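Local coordinates for histone acetyltransferase, ELP3 family (Methanocaldococcus infernus, PDB 6IA8), which mediates formation of 5-carboxymethyluridine at the wobble position 34 of tRNA from acetyl-CoA by radical S-adenosyl-L-methionine chemistry, at residues K245-K250 and P431-I436. Numbering follows the deposited sequence.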
loop_
_atom_site.group_PDB
_atom_site.type_symbol
_atom_site.label_atom_id
_atom_site.label_comp_id
_atom_site.label_asym_id
_atom_site.label_seq_id
_atom_site.Cartn_x
_atom_site.Cartn_y
_atom_site.Cartn_z
ATOM N N LYS A 245 -8.896 -4.031 8.303
ATOM C CA LYS A 245 -9.189 -2.681 8.766
ATOM C C LYS A 245 -9.389 -2.654 10.274
ATOM O O LYS A 245 -8.891 -1.755 10.956
ATOM C CB LYS A 245 -10.436 -2.157 8.069
ATOM C CG LYS A 245 -10.283 -1.726 6.590
ATOM C CD LYS A 245 -9.264 -0.592 6.426
ATOM C CE LYS A 245 -9.358 -0.017 5.012
ATOM N NZ LYS A 245 -10.591 0.804 4.893
ATOM N N ASP A 246 -10.115 -3.637 10.819
ATOM C CA ASP A 246 -10.387 -3.679 12.250
ATOM C C ASP A 246 -9.194 -4.157 13.048
ATOM O O ASP A 246 -9.284 -4.198 14.268
ATOM C CB ASP A 246 -11.620 -4.556 12.533
ATOM C CG ASP A 246 -12.920 -3.834 12.180
ATOM O OD1 ASP A 246 -12.913 -2.560 12.164
ATOM O OD2 ASP A 246 -13.930 -4.525 11.945
ATOM N N SER A 247 -8.095 -4.531 12.398
ATOM C CA SER A 247 -6.822 -4.773 13.057
ATOM C C SER A 247 -5.827 -3.643 12.804
ATOM O O SER A 247 -4.652 -3.772 13.149
ATOM C CB SER A 247 -6.264 -6.110 12.576
ATOM O OG SER A 247 -7.204 -7.165 12.819
ATOM N N GLY A 248 -6.270 -2.541 12.208
ATOM C CA GLY A 248 -5.419 -1.376 12.031
ATOM C C GLY A 248 -4.494 -1.419 10.832
ATOM O O GLY A 248 -3.612 -0.562 10.712
ATOM N N LEU A 249 -4.650 -2.385 9.946
ATOM C CA LEU A 249 -3.694 -2.530 8.861
ATOM C C LEU A 249 -4.137 -1.713 7.648
ATOM O O LEU A 249 -5.322 -1.422 7.463
ATOM C CB LEU A 249 -3.524 -4.006 8.470
ATOM C CG LEU A 249 -2.779 -4.808 9.523
ATOM C CD1 LEU A 249 -3.014 -6.332 9.346
ATOM C CD2 LEU A 249 -1.260 -4.557 9.458
ATOM N N LYS A 250 -3.160 -1.365 6.805
ATOM C CA LYS A 250 -3.446 -0.798 5.496
ATOM C C LYS A 250 -3.810 -1.897 4.519
ATOM O O LYS A 250 -3.210 -2.985 4.521
ATOM C CB LYS A 250 -2.239 -0.028 4.973
ATOM C CG LYS A 250 -1.927 1.223 5.907
ATOM C CD LYS A 250 -0.530 1.831 5.626
ATOM C CE LYS A 250 0.522 1.218 6.545
ATOM N NZ LYS A 250 0.135 1.169 7.983
ATOM N N PRO A 431 -13.597 -5.618 15.761
ATOM C CA PRO A 431 -12.222 -6.092 15.967
ATOM C C PRO A 431 -12.188 -7.378 16.770
ATOM O O PRO A 431 -13.129 -7.720 17.486
ATOM C CB PRO A 431 -11.564 -4.952 16.735
ATOM C CG PRO A 431 -12.719 -4.317 17.498
ATOM C CD PRO A 431 -13.915 -4.418 16.551
ATOM N N PHE A 432 -11.087 -8.114 16.613
ATOM C CA PHE A 432 -10.841 -9.326 17.372
ATOM C C PHE A 432 -9.541 -9.295 18.156
ATOM O O PHE A 432 -9.354 -10.149 19.009
ATOM C CB PHE A 432 -10.811 -10.552 16.440
ATOM C CG PHE A 432 -9.751 -10.470 15.380
ATOM C CD1 PHE A 432 -8.487 -10.985 15.621
ATOM C CD2 PHE A 432 -10.005 -9.831 14.155
ATOM C CE1 PHE A 432 -7.501 -10.894 14.653
ATOM C CE2 PHE A 432 -9.016 -9.729 13.185
ATOM C CZ PHE A 432 -7.776 -10.269 13.437
ATOM N N ARG A 433 -8.624 -8.377 17.870
ATOM C CA ARG A 433 -7.347 -8.341 18.572
ATOM C C ARG A 433 -7.575 -8.009 20.040
ATOM O O ARG A 433 -8.401 -7.151 20.374
ATOM C CB ARG A 433 -6.432 -7.288 17.941
ATOM C CG ARG A 433 -5.784 -7.679 16.574
ATOM C CD ARG A 433 -4.813 -8.850 16.755
ATOM N NE ARG A 433 -3.715 -8.530 17.669
ATOM C CZ ARG A 433 -2.620 -9.280 17.819
ATOM N NH1 ARG A 433 -2.463 -10.379 17.097
ATOM N NH2 ARG A 433 -1.676 -8.923 18.682
ATOM N N LYS A 434 -6.787 -8.654 20.904
ATOM C CA LYS A 434 -6.936 -8.482 22.342
ATOM C C LYS A 434 -6.764 -7.027 22.751
ATOM O O LYS A 434 -7.383 -6.579 23.716
ATOM C CB LYS A 434 -5.922 -9.365 23.084
ATOM C CG LYS A 434 -4.485 -9.281 22.535
ATOM C CD LYS A 434 -3.515 -10.205 23.283
ATOM C CE LYS A 434 -3.179 -9.668 24.670
ATOM N NZ LYS A 434 -2.056 -10.427 25.309
ATOM N N GLU A 435 -5.947 -6.262 22.040
ATOM C CA GLU A 435 -5.669 -4.911 22.507
ATOM C C GLU A 435 -6.659 -3.876 21.992
ATOM O O GLU A 435 -6.560 -2.712 22.383
ATOM C CB GLU A 435 -4.239 -4.507 22.146
ATOM C CG GLU A 435 -3.802 -4.770 20.733
ATOM C CD GLU A 435 -3.271 -6.191 20.493
ATOM O OE1 GLU A 435 -4.091 -7.067 20.195
ATOM O OE2 GLU A 435 -2.048 -6.429 20.509
ATOM N N ILE A 436 -7.629 -4.262 21.169
ATOM C CA ILE A 436 -8.623 -3.338 20.628
ATOM C C ILE A 436 -9.959 -3.626 21.297
ATOM O O ILE A 436 -10.518 -4.712 21.131
ATOM C CB ILE A 436 -8.759 -3.472 19.105
ATOM C CG1 ILE A 436 -7.393 -3.328 18.437
ATOM C CG2 ILE A 436 -9.734 -2.431 18.557
ATOM C CD1 ILE A 436 -7.399 -3.646 16.928
HETATM O O HOH W 1 -8.780 -6.786 15.316
#
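P431 rests against D246, its CB 3.4 Å from the backbone O of D246 and its CA 3.8 Å from the aspartate CB. Proline, with no N-H to offer, suits this place, since the nearby D246 carboxylate already takes bonds from Q242, R426 and the backbone N atoms of Y429 and K430. F432 follows, and S247 OG lies obliquely to its ring, 3.2 Å from both CE2 and CZ; a small hydroxyl residue fits here, as OG is also hydrogen-bonded to L243 O. Over one face of the ring, offset toward the rim, lies a water. This water donates to D246 O (2.8 Å) and S247 OG, and accepts from F432 N (3.0 Å), joining the two loops where no direct hydrogen bond does. R433 brings CG to 4.0 Å from S247 OG, then folds at chi2 and chi3, and NE and NH2 grip E435 side-on; NH2 meets OE2 nearly straight, at 3.1 Å. An alanine at R433 would probably cost E435 its two-nitrogen grip, N203 its NH1 partner and S247 OG its CG neighbour. I436 closes the turn begun at R433, its long branch carrying CD1 to 3.3 Å from D246 O and near S247 CA, while the side chain also packs on L442 and Y513. G248 ends helix 234-245 in a Schellman motif, its positive phi suiting glycine. The radical SAM and acetyltransferase domains thus meet here through carbon-to-oxygen packing and one shared water, with charges paired around the contact.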